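Local coordinates for ComZ (Thermus thermophilus, PDB 6QVI), which is a competence-associated pilin with a beta-solenoid domain that probably serves as a DNA receptor at the tip of the pilus during natural transformation, at residues A[211-216]-A[268-273]; A[228-233]-A[259-264]. One frame throughout, in Å; residues are numbered along the deposited sequence.

How the contacts relate
Going along the chain from the N terminus, the strand around 212-214 comes first, and the loop 228-233 follows about a dozen residues on, after strands 218-221 and 226-227. The chain then runs through strands 237-239 and 246-247 before 259-264 returns to 228-233, closing contact 2. Shortly afterwards, beyond strand 265-266, residues 268-273 fold back on 211-216 and close contact 1. The loop of contact 2 is therefore nested inside the larger loop of contact 1, with the two centres about 18 Å apart. Both lie beside parallel strands of the beta-solenoid: contact 1 joins a strand to a later loop, whereas contact 2 joins two loops.

Contact 1. Residues A[211-216]-A[268-273]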
loop_
_atom_site.group_PDB
_atom_site.type_symbol
_atom_site.label_atom_id
_atom_site.label_comp_id
_atom_site.label_asym_id
_atom_site.label_seq_id
_atom_site.Cartn_x
_atom_site.Cartn_y
_atom_site.Cartn_z
ATOM N N SER A 211 -0.753 6.805 -9.866
ATOM C CA SER A 211 -1.094 6.145 -11.122
ATOM C C SER A 211 -2.592 5.932 -11.106
ATOM O O SER A 211 -3.218 5.926 -10.044
ATOM C CB SER A 211 -0.351 4.815 -11.336
ATOM O OG SER A 211 -0.292 4.061 -10.143
ATOM N N LEU A 212 -3.158 5.740 -12.287
ATOM C CA LEU A 212 -4.563 5.384 -12.423
ATOM C C LEU A 212 -4.663 3.978 -12.982
ATOM O O LEU A 212 -4.346 3.754 -14.146
ATOM C CB LEU A 212 -5.280 6.380 -13.334
ATOM C CG LEU A 212 -6.776 6.242 -13.605
ATOM C CD1 LEU A 212 -7.458 5.784 -12.392
ATOM C CD2 LEU A 212 -7.385 7.546 -14.111
ATOM N N ARG A 213 -5.150 3.044 -12.181
ATOM C CA ARG A 213 -5.312 1.674 -12.625
ATOM C C ARG A 213 -6.774 1.278 -12.491
ATOM O O ARG A 213 -7.392 1.480 -11.436
ATOM C CB ARG A 213 -4.432 0.700 -11.832
ATOM C CG ARG A 213 -2.925 0.906 -12.003
ATOM C CD ARG A 213 -2.100 -0.279 -11.479
ATOM N NE ARG A 213 -1.018 0.179 -10.613
ATOM C CZ ARG A 213 0.271 -0.043 -10.833
ATOM N NH1 ARG A 213 0.652 -0.716 -11.908
ATOM N NH2 ARG A 213 1.183 0.410 -9.978
ATOM N N VAL A 214 -7.285 0.644 -13.512
ATOM C CA VAL A 214 -8.618 0.170 -13.489
ATOM C C VAL A 214 -8.564 -1.199 -14.057
ATOM O O VAL A 214 -8.386 -1.356 -15.217
ATOM C CB VAL A 214 -9.504 0.997 -14.373
ATOM C CG1 VAL A 214 -10.789 0.272 -14.609
ATOM C CG2 VAL A 214 -9.757 2.327 -13.740
ATOM N N GLN A 215 -8.726 -2.198 -13.228
ATOM C CA GLN A 215 -8.658 -3.543 -13.700
ATOM C C GLN A 215 -9.761 -3.980 -14.611
ATOM O O GLN A 215 -9.507 -4.682 -15.546
ATOM C CB GLN A 215 -8.564 -4.504 -12.553
ATOM C CG GLN A 215 -8.888 -5.901 -12.986
ATOM C CD GLN A 215 -8.704 -6.903 -11.894
ATOM O OE1 GLN A 215 -8.661 -6.561 -10.737
ATOM N NE2 GLN A 215 -8.597 -8.154 -12.263
ATOM N N TYR A 216 -10.996 -3.615 -14.341
ATOM C CA TYR A 216 -12.065 -4.020 -15.229
ATOM C C TYR A 216 -12.892 -2.841 -15.630
ATOM O O TYR A 216 -13.505 -2.238 -14.808
ATOM C CB TYR A 216 -12.998 -5.011 -14.561
ATOM C CG TYR A 216 -12.422 -6.367 -14.296
ATOM C CD1 TYR A 216 -12.009 -7.175 -15.313
ATOM C CD2 TYR A 216 -12.320 -6.842 -13.028
ATOM C CE1 TYR A 216 -11.487 -8.412 -15.061
ATOM C CE2 TYR A 216 -11.800 -8.070 -12.772
ATOM C CZ TYR A 216 -11.380 -8.844 -13.791
ATOM O OH TYR A 216 -10.862 -10.069 -13.521
ATOM N N PHE A 268 -4.647 -2.549 -18.188
ATOM C CA PHE A 268 -4.326 -2.872 -16.805
ATOM C C PHE A 268 -3.019 -3.651 -16.793
ATOM O O PHE A 268 -2.867 -4.645 -17.522
ATOM C CB PHE A 268 -5.459 -3.690 -16.195
ATOM C CG PHE A 268 -5.256 -4.062 -14.749
ATOM C CD1 PHE A 268 -5.390 -3.128 -13.712
ATOM C CD2 PHE A 268 -4.964 -5.369 -14.420
ATOM C CE1 PHE A 268 -5.247 -3.529 -12.379
ATOM C CE2 PHE A 268 -4.793 -5.761 -13.101
ATOM C CZ PHE A 268 -4.924 -4.855 -12.085
ATOM N N ASP A 269 -2.050 -3.139 -16.040
ATOM C CA ASP A 269 -0.657 -3.589 -16.080
ATOM C C ASP A 269 -0.271 -4.489 -14.912
ATOM O O ASP A 269 0.826 -4.358 -14.371
ATOM C CB ASP A 269 0.251 -2.379 -16.111
ATOM C CG ASP A 269 0.223 -1.633 -14.816
ATOM O OD1 ASP A 269 -0.869 -1.525 -14.199
ATOM O OD2 ASP A 269 1.290 -1.141 -14.420
ATOM N N LEU A 270 -1.127 -5.408 -14.476
ATOM C CA LEU A 270 -0.759 -6.229 -13.334
ATOM C C LEU A 270 -1.204 -7.666 -13.536
ATOM O O LEU A 270 -2.332 -7.935 -13.957
ATOM C CB LEU A 270 -1.379 -5.714 -12.038
ATOM C CG LEU A 270 -0.967 -4.393 -11.390
ATOM C CD1 LEU A 270 -1.831 -4.092 -10.099
ATOM C CD2 LEU A 270 0.505 -4.357 -11.095
ATOM N N SER A 271 -0.301 -8.577 -13.234
ATOM C CA SER A 271 -0.605 -9.981 -13.065
ATOM C C SER A 271 -0.782 -10.214 -11.572
ATOM O O SER A 271 -0.207 -9.494 -10.748
ATOM C CB SER A 271 0.503 -10.861 -13.636
ATOM O OG SER A 271 1.777 -10.248 -13.477
ATOM N N ASP A 272 -1.639 -11.168 -11.229
ATOM C CA ASP A 272 -1.999 -11.446 -9.849
ATOM C C ASP A 272 -2.422 -10.158 -9.132
ATOM O O ASP A 272 -1.814 -9.773 -8.122
ATOM C CB ASP A 272 -0.840 -12.115 -9.116
ATOM C CG ASP A 272 -0.266 -13.296 -9.887
ATOM O OD1 ASP A 272 0.727 -13.898 -9.418
ATOM O OD2 ASP A 272 -0.793 -13.605 -10.981
ATOM N N PRO A 273 -3.409 -9.470 -9.660
ATOM C CA PRO A 273 -3.803 -8.264 -8.978
ATOM C C PRO A 273 -4.739 -8.662 -7.891
ATOM O O PRO A 273 -5.470 -9.615 -8.026
ATOM C CB PRO A 273 -4.549 -7.534 -10.049
ATOM C CG PRO A 273 -5.223 -8.609 -10.788
ATOM C CD PRO A 273 -4.308 -9.776 -10.772
#
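F268 lays one face of its ring over the start of the Q215 side chain. CB of Q215 stands 3.6 Å from the ring centroid, 15° off the ring normal, a CH-pi contact. CG of Q215 is anti to the backbone N (chi1 164°) and the chain beyond it is extended, so the terminal amide runs on nearly parallel to the ring and reaches P273, whose CG lies 3.7 Å from NE2 of Q215. A glutamine suits this place: its methylene groups supply an apolar surface that suits the flat face of F268, while its amide ends on the rim of a proline ring. P273 CB also meets the edge of the F268 ring.

At the other end, R213 crosses D269 at about a right angle. Its chain bends at chi3 (-131°) into a salt bridge in which NH1 donates to OD1 of D269 over 2.9 Å, fairly straight, in the guanidinium plane and on the syn lone pair, and also lies 2.6 Å from OD2. The two flat groups are nearly coplanar, and NH1 alone faces both oxygens. Arginine has the reach and charge to meet the carboxylate of D269. CD2 of L270 packs 3.7 Å from the same NH1, placing a hydrocarbon next to the ion pair.

Strand 212-214 lies between parallel strands 160-162 and 237-239 of the beta-solenoid. Y161 of strand 160-162 touches R213, L270 and P273, and F238 of strand 237-239 touches R213 and D269, so the loop after strand 265-266 is held against three strands adjacent in the solenoid.

Contact 2. Residues A[228-233]-A[259-264]; sequences GEPNNK and GVCTEA
C261 and K233 make the closest meeting. CB of K233 lies 3.1 Å from O of C261, and its CD lies 3.3 Å from CB of C261, so the aliphatic part of the lysine runs along the cysteine and its carbonyl. Farther out, CE of K233 comes 3.3 Å from O of T262. The chain bends at chi4 (-55°), and NZ ends 4.9 Å from OE1 of E263, where the opposite charges probably attract without touching. A lysine suits this place because its long methylene chain covers the backbone while its amine can stay near the carboxylate.

SG of C261 packs against the other loop, 3.8 Å from CD of P230. The disulfide to C254 braces its own loop. G228 lies beside C261, and its backbone angles (phi 82°) call for glycine; a CB would also clash with O of C261. The backbone N of E229 hydrogen-bonds to O of N232 across the turn.

Backbone hydrogen bonds tie G228 to L182 of strand 180-187, and G259 and C261 to I227 of strand 226-227. A264 bonds to V237 of strand 237-239, so the contact joins two loops set between solenoid strands.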
loop_
_atom_site.group_PDB
_atom_site.type_symbol
_atom_site.label_atom_id
_atom_site.label_comp_id
_atom_site.label_asym_id
_atom_site.label_seq_id
_atom_site.Cartn_x
_atom_site.Cartn_y
_atom_site.Cartn_z
ATOM N N GLY A 228 -2.774 14.256 -13.409
ATOM C CA GLY A 228 -1.416 14.733 -13.455
ATOM C C GLY A 228 -1.383 16.154 -13.977
ATOM O O GLY A 228 -2.355 16.682 -14.527
ATOM N N GLU A 229 -0.223 16.776 -13.824
ATOM C CA GLU A 229 0.032 18.120 -14.295
ATOM C C GLU A 229 1.152 18.083 -15.323
ATOM O O GLU A 229 2.006 17.195 -15.266
ATOM C CB GLU A 229 0.421 19.054 -13.145
ATOM C CG GLU A 229 -0.751 19.524 -12.305
ATOM C CD GLU A 229 -0.319 20.217 -11.028
ATOM O OE1 GLU A 229 0.575 19.679 -10.338
ATOM O OE2 GLU A 229 -0.849 21.316 -10.735
ATOM N N PRO A 230 1.174 19.031 -16.276
ATOM C CA PRO A 230 2.277 19.061 -17.245
ATOM C C PRO A 230 3.640 18.950 -16.587
ATOM O O PRO A 230 4.495 18.188 -17.063
ATOM C CB PRO A 230 2.074 20.422 -17.921
ATOM C CG PRO A 230 0.599 20.643 -17.860
ATOM C CD PRO A 230 0.179 20.084 -16.557
ATOM N N ASN A 231 3.836 19.660 -15.470
ATOM C CA ASN A 231 5.072 19.646 -14.694
ATOM C C ASN A 231 5.281 18.288 -14.026
ATOM O O ASN A 231 6.134 17.500 -14.443
ATOM C CB ASN A 231 5.022 20.793 -13.663
ATOM C CG ASN A 231 6.222 20.827 -12.707
ATOM O OD1 ASN A 231 6.743 19.793 -12.278
ATOM N ND2 ASN A 231 6.642 22.042 -12.347
ATOM N N ASN A 232 4.522 18.009 -12.983
ATOM C CA ASN A 232 4.639 16.758 -12.243
ATOM C C ASN A 232 3.419 15.900 -12.556
ATOM O O ASN A 232 2.315 16.193 -12.080
ATOM C CB ASN A 232 4.771 17.054 -10.751
ATOM C CG ASN A 232 5.065 15.825 -9.948
ATOM O OD1 ASN A 232 5.139 14.720 -10.491
ATOM N ND2 ASN A 232 5.321 16.012 -8.657
ATOM N N LYS A 233 3.603 14.840 -13.340
ATOM C CA LYS A 233 2.438 14.099 -13.793
ATOM C C LYS A 233 2.543 12.609 -13.490
ATOM O O LYS A 233 3.607 12.054 -13.203
ATOM C CB LYS A 233 2.185 14.276 -15.282
ATOM C CG LYS A 233 3.052 13.434 -16.194
ATOM C CD LYS A 233 2.947 14.015 -17.607
ATOM C CE LYS A 233 3.723 13.268 -18.671
ATOM N NZ LYS A 233 5.176 13.091 -18.398
ATOM N N GLY A 259 -6.727 17.565 -19.285
ATOM C CA GLY A 259 -6.179 16.428 -20.023
ATOM C C GLY A 259 -5.489 15.406 -19.150
ATOM O O GLY A 259 -5.400 15.535 -17.921
ATOM N N VAL A 260 -4.963 14.373 -19.801
ATOM C CA VAL A 260 -4.239 13.340 -19.083
ATOM C C VAL A 260 -2.749 13.551 -19.359
ATOM O O VAL A 260 -2.289 13.512 -20.508
ATOM C CB VAL A 260 -4.758 11.925 -19.413
ATOM C CG1 VAL A 260 -6.227 11.826 -19.078
ATOM C CG2 VAL A 260 -4.583 11.531 -20.862
ATOM N N CYS A 261 -2.010 13.903 -18.306
ATOM C CA CYS A 261 -0.560 14.026 -18.323
ATOM C C CYS A 261 0.016 12.714 -17.805
ATOM O O CYS A 261 0.039 12.458 -16.596
ATOM C CB CYS A 261 -0.137 15.214 -17.476
ATOM S SG CYS A 261 -0.592 16.752 -18.214
ATOM N N THR A 262 0.478 11.873 -18.721
ATOM C CA THR A 262 0.913 10.564 -18.292
ATOM C C THR A 262 2.197 10.214 -19.016
ATOM O O THR A 262 2.443 10.642 -20.143
ATOM C CB THR A 262 -0.169 9.474 -18.504
ATOM O OG1 THR A 262 0.281 8.227 -17.942
ATOM C CG2 THR A 262 -0.521 9.274 -19.995
ATOM N N GLU A 263 3.008 9.427 -18.325
ATOM C CA GLU A 263 4.195 8.828 -18.898
ATOM C C GLU A 263 3.827 7.615 -19.732
ATOM O O GLU A 263 4.239 7.492 -20.889
ATOM C CB GLU A 263 5.126 8.410 -17.768
ATOM C CG GLU A 263 5.661 9.560 -16.938
ATOM C CD GLU A 263 6.640 9.089 -15.870
ATOM O OE1 GLU A 263 7.336 9.945 -15.280
ATOM O OE2 GLU A 263 6.713 7.861 -15.627
ATOM N N ALA A 264 3.055 6.704 -19.160
ATOM C CA ALA A 264 2.639 5.499 -19.846
ATOM C C ALA A 264 1.120 5.425 -19.879
ATOM O O ALA A 264 0.437 5.897 -18.966
ATOM C CB ALA A 264 3.211 4.255 -19.157
#